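Local coordinates for protein SusD homolog (Bacteroides thetaiotaomicron, PDB 3EHM) that probably binds mucin O-glycans at the cell surface as a SusD-like lipoprotein, serving their uptake and use by this gut symbiont, at residues 61-66 with 484-489; 78-83 with 467-472; 69-74 with 267-272. One frame throughout, in Å; residues are numbered along the deposited sequence.

Contact 1: 61-66 with 484-489; sequences GNYIGY and RVPERF
The last turn of helix 60-63 meets the irregular segment 484-489 with the CA atoms of Tyr63 and Val485 5.3 Å apart, and the helix ends in a Schellman motif in which Gly65, at positive phi, leaves the helical path. Tyr63 carries almost the whole contact. Its CG stands anti to the carbonyl carbon (chi1 -56°), which places the ring across Pro486, the two side chains crossing at about a right angle. Pro486 CD sits over the centre of one face of the Tyr63 ring, 3.5 Å from the centroid and 12° off the normal, a close CH-pi contact; CG of the same proline covers the CZ and CE1 side. At the near end of the tyrosine, Val485 CG1 packs on Tyr63 CB at 3.8 Å. At the far end Tyr63 OH lies in the ring plane of Phe489, 3.4 Å from its CE1, while the hydroxyl is hydrogen-bonded to Glu78 O, anchoring that end. The backbones are joined through one water, which donates to Tyr63 O at 3.0 Å and to Arg484 O at 2.8 Å. The Phe489 side chain packs against helices 85-110 and 116-140, and Val485 reaches Trp453 and Tyr456 of helix 449-459. This is core packing of the helix-rich SusD-like fold: a CH-pi contact of a proline on a tyrosine face fastens a C-terminal loop to a short N-terminal helix.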
loop_
_atom_site.group_PDB
_atom_site.type_symbol
_atom_site.label_atom_id
_atom_site.label_comp_id
_atom_site.label_asym_id
_atom_site.label_seq_id
_atom_site.Cartn_x
_atom_site.Cartn_y
_atom_site.Cartn_z
ATOM N N GLY A 61 2.785 -0.610 -7.210
ATOM C CA GLY A 61 3.847 0.384 -7.121
ATOM C C GLY A 61 4.210 0.993 -8.466
ATOM O O GLY A 61 4.673 2.135 -8.551
ATOM N N ASN A 62 4.013 0.212 -9.521
ATOM C CA ASN A 62 4.295 0.662 -10.875
ATOM C C ASN A 62 3.177 1.589 -11.345
ATOM O O ASN A 62 3.442 2.646 -11.917
ATOM C CB ASN A 62 4.434 -0.556 -11.797
ATOM C CG ASN A 62 4.090 -0.250 -13.248
ATOM O OD1 ASN A 62 4.679 0.636 -13.877
ATOM N ND2 ASN A 62 3.136 -1.000 -13.790
ATOM N N TYR A 63 1.930 1.200 -11.081
ATOM C CA TYR A 63 0.773 1.996 -11.480
ATOM C C TYR A 63 0.851 3.432 -10.945
ATOM O O TYR A 63 0.685 4.392 -11.697
ATOM C CB TYR A 63 -0.524 1.365 -10.958
ATOM C CG TYR A 63 -0.775 -0.081 -11.360
ATOM C CD1 TYR A 63 -1.565 -0.909 -10.559
ATOM C CD2 TYR A 63 -0.231 -0.620 -12.527
ATOM C CE1 TYR A 63 -1.804 -2.240 -10.905
ATOM C CE2 TYR A 63 -0.463 -1.952 -12.885
ATOM C CZ TYR A 63 -1.249 -2.755 -12.065
ATOM O OH TYR A 63 -1.464 -4.076 -12.385
ATOM N N ILE A 64 1.099 3.570 -9.643
ATOM C CA ILE A 64 1.157 4.885 -9.006
ATOM C C ILE A 64 2.496 5.605 -9.082
ATOM O O ILE A 64 2.662 6.673 -8.500
ATOM C CB ILE A 64 0.741 4.806 -7.532
ATOM C CG1 ILE A 64 1.723 3.913 -6.769
ATOM C CG2 ILE A 64 -0.695 4.305 -7.428
ATOM C CD1 ILE A 64 1.334 3.657 -5.346
ATOM N N GLY A 65 3.464 5.017 -9.769
ATOM C CA GLY A 65 4.737 5.693 -9.927
ATOM C C GLY A 65 5.774 5.625 -8.829
ATOM O O GLY A 65 6.699 6.447 -8.816
ATOM N N TYR A 66 5.625 4.692 -7.893
ATOM C CA TYR A 66 6.637 4.525 -6.849
ATOM C C TYR A 66 7.825 3.903 -7.581
ATOM O O TYR A 66 8.984 4.232 -7.324
ATOM C CB TYR A 66 6.185 3.523 -5.778
ATOM C CG TYR A 66 5.481 4.086 -4.562
ATOM C CD1 TYR A 66 5.113 3.242 -3.517
ATOM C CD2 TYR A 66 5.192 5.445 -4.445
ATOM C CE1 TYR A 66 4.476 3.728 -2.385
ATOM C CE2 TYR A 66 4.552 5.947 -3.310
ATOM C CZ TYR A 66 4.199 5.079 -2.285
ATOM O OH TYR A 66 3.571 5.545 -1.158
ATOM N N ARG A 484 -5.593 5.984 -15.155
ATOM C CA ARG A 484 -4.145 6.117 -15.222
ATOM C C ARG A 484 -3.598 4.900 -14.479
ATOM O O ARG A 484 -2.408 4.611 -14.535
ATOM C CB ARG A 484 -3.672 7.419 -14.573
ATOM C CG ARG A 484 -4.044 8.637 -15.402
ATOM C CD ARG A 484 -3.322 9.899 -14.962
ATOM N NE ARG A 484 -3.740 11.018 -15.796
ATOM C CZ ARG A 484 -3.345 12.273 -15.635
ATOM N NH1 ARG A 484 -2.504 12.595 -14.660
ATOM N NH2 ARG A 484 -3.811 13.212 -16.449
ATOM N N VAL A 485 -4.496 4.194 -13.789
ATOM C CA VAL A 485 -4.166 2.970 -13.050
ATOM C C VAL A 485 -5.405 2.079 -13.060
ATOM O O VAL A 485 -6.514 2.566 -13.245
ATOM C CB VAL A 485 -3.805 3.245 -11.560
ATOM C CG1 VAL A 485 -2.762 4.340 -11.469
ATOM C CG2 VAL A 485 -5.051 3.614 -10.763
ATOM N N PRO A 486 -5.235 0.756 -12.886
ATOM C CA PRO A 486 -6.430 -0.090 -12.882
ATOM C C PRO A 486 -7.223 0.241 -11.613
ATOM O O PRO A 486 -6.642 0.664 -10.608
ATOM C CB PRO A 486 -5.855 -1.509 -12.842
ATOM C CG PRO A 486 -4.503 -1.354 -13.498
ATOM C CD PRO A 486 -4.009 -0.060 -12.908
ATOM N N GLU A 487 -8.540 0.073 -11.656
ATOM C CA GLU A 487 -9.371 0.352 -10.487
ATOM C C GLU A 487 -9.336 -0.831 -9.514
ATOM O O GLU A 487 -9.691 -0.698 -8.340
ATOM C CB GLU A 487 -10.826 0.607 -10.908
ATOM C CG GLU A 487 -11.069 1.865 -11.743
ATOM C CD GLU A 487 -10.850 3.158 -10.971
ATOM O OE1 GLU A 487 -10.863 3.131 -9.719
ATOM O OE2 GLU A 487 -10.678 4.212 -11.625
ATOM N N ARG A 488 -8.902 -1.987 -10.006
ATOM C CA ARG A 488 -8.849 -3.196 -9.183
ATOM C C ARG A 488 -8.276 -4.344 -9.993
ATOM O O ARG A 488 -8.170 -4.254 -11.214
ATOM C CB ARG A 488 -10.266 -3.593 -8.749
ATOM C CG ARG A 488 -11.183 -3.969 -9.933
ATOM C CD ARG A 488 -12.597 -4.369 -9.492
ATOM N NE ARG A 488 -12.663 -5.698 -8.880
ATOM C CZ ARG A 488 -12.775 -6.839 -9.557
ATOM N NH1 ARG A 488 -12.838 -6.835 -10.882
ATOM N NH2 ARG A 488 -12.826 -7.995 -8.908
ATOM N N PHE A 489 -7.903 -5.419 -9.304
ATOM C CA PHE A 489 -7.423 -6.624 -9.966
ATOM C C PHE A 489 -8.721 -7.389 -10.212
ATOM O O PHE A 489 -9.713 -7.146 -9.525
ATOM C CB PHE A 489 -6.540 -7.466 -9.030
ATOM C CG PHE A 489 -5.061 -7.232 -9.190
ATOM C CD1 PHE A 489 -4.573 -6.300 -10.100
ATOM C CD2 PHE A 489 -4.151 -7.955 -8.417
ATOM C CE1 PHE A 489 -3.198 -6.087 -10.238
ATOM C CE2 PHE A 489 -2.776 -7.747 -8.548
ATOM C CZ PHE A 489 -2.302 -6.811 -9.463
HETATM O O HOH W 1 0.274 3.800 -14.616
#

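Contact 2: 78-83 with 467-472; sequences EANWNF and PMDEAA
Pro467 opens the segment with its CB 4.1 Å from Trp81 CZ2, the two side chains crossing at about a right angle near the benzo end. Two residues on, Asp469 extends its carboxylate with CG anti to the backbone N (chi1 -180°), and the two oxygens have different tasks. Asp469 OD1 accepts from Ala471 N at 3.1 Å, from above the carboxylate plane, a capping bond at the turn that leads into helix 472-475. OD2 forms a salt bridge with Arg475 and lies beside the side chain of Asn80, whose plane is turned 52° from the carboxylate. The type I turn from Asp469 to Ala472, closed by Ala472 N to Asp469 O at 3.0 Å, then delivers the methyl of Ala472 to the indole. Ala472 CB stands over one face of Trp81, 3.6 Å from the centroid of its five-membered ring and 13° off the normal, and Ala472 O comes to 3.5 Å from Trp81 CE3. The chemistry is divided: the tryptophan is packed by a methyl on its face and anchored at NE1 by a hydrogen bond to Thr313 OG1, while a buried carboxylate, its charge probably balanced by Arg475, orders the turn beside it.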
loop_
_atom_site.group_PDB
_atom_site.type_symbol
_atom_site.label_atom_id
_atom_site.label_comp_id
_atom_site.label_asym_id
_atom_site.label_seq_id
_atom_site.Cartn_x
_atom_site.Cartn_y
_atom_site.Cartn_z
ATOM N N GLU A 78 0.291 -8.457 -15.277
ATOM C CA GLU A 78 -0.289 -7.287 -14.614
ATOM C C GLU A 78 0.491 -5.975 -14.739
ATOM O O GLU A 78 -0.087 -4.891 -14.587
ATOM C CB GLU A 78 -0.520 -7.590 -13.127
ATOM C CG GLU A 78 0.764 -7.719 -12.324
ATOM C CD GLU A 78 1.291 -9.135 -12.265
ATOM O OE1 GLU A 78 1.076 -9.909 -13.226
ATOM O OE2 GLU A 78 1.939 -9.472 -11.253
ATOM N N ALA A 79 1.790 -6.053 -15.007
ATOM C CA ALA A 79 2.591 -4.832 -15.133
ATOM C C ALA A 79 1.992 -3.932 -16.205
ATOM O O ALA A 79 2.001 -2.704 -16.085
ATOM C CB ALA A 79 4.035 -5.171 -15.477
ATOM N N ASN A 80 1.467 -4.546 -17.257
ATOM C CA ASN A 80 0.859 -3.779 -18.330
ATOM C C ASN A 80 -0.647 -3.989 -18.392
ATOM O O ASN A 80 -1.268 -3.926 -19.454
ATOM C CB ASN A 80 1.531 -4.108 -19.657
ATOM C CG ASN A 80 2.912 -3.497 -19.753
ATOM O OD1 ASN A 80 3.118 -2.494 -20.442
ATOM N ND2 ASN A 80 3.863 -4.081 -19.035
ATOM N N TRP A 81 -1.206 -4.254 -17.217
ATOM C CA TRP A 81 -2.639 -4.415 -17.021
ATOM C C TRP A 81 -3.294 -5.618 -17.692
ATOM O O TRP A 81 -4.502 -5.617 -17.917
ATOM C CB TRP A 81 -3.351 -3.130 -17.468
ATOM C CG TRP A 81 -2.779 -1.851 -16.892
ATOM C CD1 TRP A 81 -1.498 -1.637 -16.456
ATOM C CD2 TRP A 81 -3.445 -0.587 -16.798
ATOM N NE1 TRP A 81 -1.327 -0.317 -16.104
ATOM C CE2 TRP A 81 -2.508 0.349 -16.304
ATOM C CE3 TRP A 81 -4.744 -0.152 -17.086
ATOM C CZ2 TRP A 81 -2.830 1.695 -16.093
ATOM C CZ3 TRP A 81 -5.066 1.189 -16.876
ATOM C CH2 TRP A 81 -4.109 2.094 -16.383
ATOM N N ASN A 82 -2.509 -6.640 -18.014
ATOM C CA ASN A 82 -3.067 -7.841 -18.627
ATOM C C ASN A 82 -3.261 -8.832 -17.482
ATOM O O ASN A 82 -2.348 -9.583 -17.126
ATOM C CB ASN A 82 -2.105 -8.405 -19.675
ATOM C CG ASN A 82 -2.745 -9.476 -20.536
ATOM O OD1 ASN A 82 -2.156 -9.937 -21.516
ATOM N ND2 ASN A 82 -3.956 -9.878 -20.173
ATOM N N PHE A 83 -4.454 -8.820 -16.899
ATOM C CA PHE A 83 -4.760 -9.678 -15.763
ATOM C C PHE A 83 -5.105 -11.114 -16.149
ATOM O O PHE A 83 -6.265 -11.526 -16.099
ATOM C CB PHE A 83 -5.894 -9.054 -14.944
ATOM C CG PHE A 83 -5.596 -7.656 -14.450
ATOM C CD1 PHE A 83 -4.282 -7.217 -14.291
ATOM C CD2 PHE A 83 -6.632 -6.793 -14.102
ATOM C CE1 PHE A 83 -4.005 -5.938 -13.790
ATOM C CE2 PHE A 83 -6.367 -5.512 -13.597
ATOM C CZ PHE A 83 -5.052 -5.087 -13.442
ATOM N N PRO A 467 0.170 6.326 -17.814
ATOM C CA PRO A 467 0.872 5.124 -18.265
ATOM C C PRO A 467 1.500 5.332 -19.643
ATOM O O PRO A 467 0.929 5.997 -20.501
ATOM C CB PRO A 467 -0.228 4.063 -18.268
ATOM C CG PRO A 467 -1.478 4.863 -18.529
ATOM C CD PRO A 467 -1.273 6.069 -17.655
HETATM N N MSE A 468 2.682 4.766 -19.846
HETATM C CA MSE A 468 3.378 4.901 -21.117
HETATM C C MSE A 468 2.752 4.006 -22.181
HETATM O O MSE A 468 2.672 4.380 -23.349
HETATM C CB MSE A 468 4.847 4.545 -20.938
HETATM C CG MSE A 468 5.671 4.715 -22.185
HETATM SE SE MSE A 468 7.516 4.262 -21.882
HETATM C CE MSE A 468 7.485 3.801 -20.015
ATOM N N ASP A 469 2.319 2.820 -21.764
ATOM C CA ASP A 469 1.678 1.859 -22.657
ATOM C C ASP A 469 0.218 2.269 -22.832
ATOM O O ASP A 469 -0.641 1.902 -22.032
ATOM C CB ASP A 469 1.761 0.457 -22.049
ATOM C CG ASP A 469 1.120 -0.604 -22.923
ATOM O OD1 ASP A 469 0.718 -0.287 -24.068
ATOM O OD2 ASP A 469 1.025 -1.760 -22.458
ATOM N N GLU A 470 -0.062 3.025 -23.888
ATOM C CA GLU A 470 -1.414 3.500 -24.141
ATOM C C GLU A 470 -2.437 2.405 -24.429
ATOM O O GLU A 470 -3.637 2.671 -24.485
ATOM C CB GLU A 470 -1.401 4.520 -25.281
ATOM C CG GLU A 470 -0.650 5.799 -24.934
ATOM C CD GLU A 470 -0.907 6.917 -25.926
ATOM O OE1 GLU A 470 -0.578 6.745 -27.120
ATOM O OE2 GLU A 470 -1.442 7.967 -25.506
ATOM N N ALA A 471 -1.972 1.174 -24.610
ATOM C CA ALA A 471 -2.884 0.070 -24.873
ATOM C C ALA A 471 -3.320 -0.612 -23.571
ATOM O O ALA A 471 -4.237 -1.432 -23.573
ATOM C CB ALA A 471 -2.223 -0.946 -25.794
ATOM N N ALA A 472 -2.666 -0.264 -22.466
ATOM C CA ALA A 472 -2.981 -0.864 -21.167
ATOM C C ALA A 472 -4.418 -0.646 -20.683
ATOM O O ALA A 472 -5.086 -1.597 -20.275
ATOM C CB ALA A 472 -1.987 -0.371 -20.105
#

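Contact 3: 69-74 with 267-272; sequences NNNNWG and YNETRM
Asn70 ND2 is the best-held polar atom, gripped by two hydrogen bonds: one to Asn268 O at 2.8 Å, the other to Ser319 O. The first runs nearly along the C=O axis of Asn268 (174°), with the carbonyl oxygen close to the amide plane. CG anti to the backbone N (chi1 172°) carries the amide across to that carbonyl, while Asn70 N donates to Glu269 O at 2.8 Å, on a lone pair. An alanine here would lose both ND2 bonds and would probably loosen the join between the two segments and leave Asn268 O poorly satisfied. Beside this pair, Asn69 and Thr270 form an antiparallel non-hydrogen-bonded pair, and one water links their side chains, donating to Asn69 OD1 and accepting from Thr270 OG1, each at 2.7 Å. Glu269, extended beyond CG, sends its carboxylate past the indole of Trp73, the planes 69° apart, with CD 3.7 Å from Trp73 CZ2. A second water lies in the indole plane, accepting from Trp73 NE1 at 2.7 Å and donating to Glu269 OE2 at 2.6 Å. Polar bonds therefore carry the join, and the water donating to OE2 would help stabilise a negative charge there if the carboxylate is ionised.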
loop_
_atom_site.group_PDB
_atom_site.type_symbol
_atom_site.label_atom_id
_atom_site.label_comp_id
_atom_site.label_asym_id
_atom_site.label_seq_id
_atom_site.Cartn_x
_atom_site.Cartn_y
_atom_site.Cartn_z
ATOM N N ASN A 69 9.158 -0.134 -14.318
ATOM C CA ASN A 69 9.671 -1.444 -14.717
ATOM C C ASN A 69 10.634 -1.401 -15.904
ATOM O O ASN A 69 10.359 -0.747 -16.913
ATOM C CB ASN A 69 8.524 -2.392 -15.098
ATOM C CG ASN A 69 7.485 -2.554 -14.003
ATOM O OD1 ASN A 69 7.817 -2.783 -12.836
ATOM N ND2 ASN A 69 6.213 -2.459 -14.382
ATOM N N ASN A 70 11.754 -2.111 -15.782
ATOM C CA ASN A 70 12.725 -2.210 -16.871
ATOM C C ASN A 70 12.350 -3.497 -17.605
ATOM O O ASN A 70 13.154 -4.423 -17.728
ATOM C CB ASN A 70 14.152 -2.300 -16.315
ATOM C CG ASN A 70 15.193 -2.595 -17.389
ATOM O OD1 ASN A 70 15.024 -2.242 -18.561
ATOM N ND2 ASN A 70 16.289 -3.231 -16.984
ATOM N N ASN A 71 11.109 -3.541 -18.082
ATOM C CA ASN A 71 10.586 -4.709 -18.787
ATOM C C ASN A 71 9.114 -4.459 -19.108
ATOM O O ASN A 71 8.492 -3.580 -18.522
ATOM C CB ASN A 71 10.712 -5.943 -17.875
ATOM C CG ASN A 71 10.656 -7.256 -18.635
ATOM O OD1 ASN A 71 11.048 -8.303 -18.110
ATOM N ND2 ASN A 71 10.164 -7.215 -19.864
ATOM N N ASN A 72 8.563 -5.215 -20.054
ATOM C CA ASN A 72 7.149 -5.091 -20.382
ATOM C C ASN A 72 6.538 -6.487 -20.398
ATOM O O ASN A 72 5.333 -6.649 -20.591
ATOM C CB ASN A 72 6.932 -4.386 -21.732
ATOM C CG ASN A 72 7.515 -5.147 -22.906
ATOM O OD1 ASN A 72 7.898 -6.315 -22.789
ATOM N ND2 ASN A 72 7.573 -4.485 -24.058
ATOM N N TRP A 73 7.385 -7.489 -20.168
ATOM C CA TRP A 73 6.972 -8.893 -20.136
ATOM C C TRP A 73 6.116 -9.271 -21.342
ATOM O O TRP A 73 5.227 -10.118 -21.249
ATOM C CB TRP A 73 6.211 -9.184 -18.838
ATOM C CG TRP A 73 7.080 -9.110 -17.616
ATOM C CD1 TRP A 73 7.829 -10.119 -17.076
ATOM C CD2 TRP A 73 7.329 -7.952 -16.812
ATOM N NE1 TRP A 73 8.530 -9.661 -15.985
ATOM C CE2 TRP A 73 8.242 -8.333 -15.801
ATOM C CE3 TRP A 73 6.871 -6.629 -16.846
ATOM C CZ2 TRP A 73 8.706 -7.435 -14.832
ATOM C CZ3 TRP A 73 7.336 -5.732 -15.877
ATOM C CH2 TRP A 73 8.244 -6.145 -14.886
ATOM N N GLY A 74 6.395 -8.639 -22.478
ATOM C CA GLY A 74 5.637 -8.925 -23.682
ATOM C C GLY A 74 4.155 -8.640 -23.518
ATOM O O GLY A 74 3.328 -9.214 -24.225
ATOM N N TYR A 267 16.955 -9.375 -10.978
ATOM C CA TYR A 267 16.306 -9.293 -12.280
ATOM C C TYR A 267 16.521 -7.953 -12.984
ATOM O O TYR A 267 16.314 -7.846 -14.198
ATOM C CB TYR A 267 14.799 -9.542 -12.132
ATOM C CG TYR A 267 14.429 -10.813 -11.391
ATOM C CD1 TYR A 267 15.148 -11.995 -11.575
ATOM C CD2 TYR A 267 13.323 -10.844 -10.539
ATOM C CE1 TYR A 267 14.774 -13.177 -10.926
ATOM C CE2 TYR A 267 12.939 -12.020 -9.891
ATOM C CZ TYR A 267 13.669 -13.181 -10.090
ATOM O OH TYR A 267 13.276 -14.348 -9.467
ATOM N N ASN A 268 16.927 -6.937 -12.222
ATOM C CA ASN A 268 17.158 -5.606 -12.772
ATOM C C ASN A 268 15.887 -5.078 -13.421
ATOM O O ASN A 268 15.928 -4.481 -14.501
ATOM C CB ASN A 268 18.286 -5.653 -13.804
ATOM C CG ASN A 268 19.634 -5.886 -13.170
ATOM O OD1 ASN A 268 20.344 -6.834 -13.512
ATOM N ND2 ASN A 268 19.996 -5.023 -12.231
ATOM N N GLU A 269 14.761 -5.293 -12.748
ATOM C CA GLU A 269 13.470 -4.873 -13.272
ATOM C C GLU A 269 12.801 -3.733 -12.507
ATOM O O GLU A 269 12.027 -2.977 -13.083
ATOM C CB GLU A 269 12.529 -6.087 -13.349
ATOM C CG GLU A 269 13.080 -7.211 -14.240
ATOM C CD GLU A 269 12.206 -8.458 -14.276
ATOM O OE1 GLU A 269 11.685 -8.863 -13.215
ATOM O OE2 GLU A 269 12.055 -9.043 -15.370
ATOM N N THR A 270 13.091 -3.591 -11.219
ATOM C CA THR A 270 12.472 -2.519 -10.449
ATOM C C THR A 270 13.379 -1.308 -10.270
ATOM O O THR A 270 14.481 -1.414 -9.738
ATOM C CB THR A 270 12.004 -3.023 -9.074
ATOM O OG1 THR A 270 10.956 -3.982 -9.263
ATOM C CG2 THR A 270 11.472 -1.867 -8.227
ATOM N N ARG A 271 12.888 -0.154 -10.712
ATOM C CA ARG A 271 13.634 1.097 -10.640
ATOM C C ARG A 271 12.741 2.220 -10.104
ATOM O O ARG A 271 11.555 2.005 -9.849
ATOM C CB ARG A 271 14.153 1.448 -12.037
ATOM C CG ARG A 271 15.117 0.403 -12.627
ATOM C CD ARG A 271 16.456 0.452 -11.903
ATOM N NE ARG A 271 17.459 -0.475 -12.429
ATOM C CZ ARG A 271 17.720 -1.675 -11.915
ATOM N NH1 ARG A 271 17.047 -2.114 -10.857
ATOM N NH2 ARG A 271 18.684 -2.427 -12.434
HETATM N N MSE A 272 13.314 3.410 -9.929
HETATM C CA MSE A 272 12.567 4.564 -9.418
HETATM C C MSE A 272 11.471 5.004 -10.391
HETATM O O MSE A 272 11.720 5.166 -11.585
HETATM C CB MSE A 272 13.523 5.736 -9.159
HETATM C CG MSE A 272 12.850 6.984 -8.590
HETATM SE SE MSE A 272 14.104 8.455 -8.371
HETATM C CE MSE A 272 14.517 8.767 -10.236
HETATM O O HOH W 2 9.059 -2.547 -10.475
HETATM O O HOH W 3 10.577 -11.198 -15.006
#

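The N-terminal segments 61-66, 69-74 and 78-83 follow in succession, from helix 60-63 through strand 67-69 to the loop before helix 85-110; their partners lie far along the chain. Contacts 2 and 3 nest inside the loop closed by contact 1 and cross each other. Contact 1 is the most central, about 11 Å from the chain's centre against about 19 and 20 Å. Between centres, contacts 1 and 2 are about 9 Å apart, 2 and 3 about 13 Å, 1 and 3 about 15 Å. Trp81 meets Tyr63 edge-to-face, and Ala79 CB packs on Trp73. One N-terminal stretch pairs with strand 270-272 in a two-stranded antiparallel sheet and packs on the C-terminal loops either side of helix 472-475.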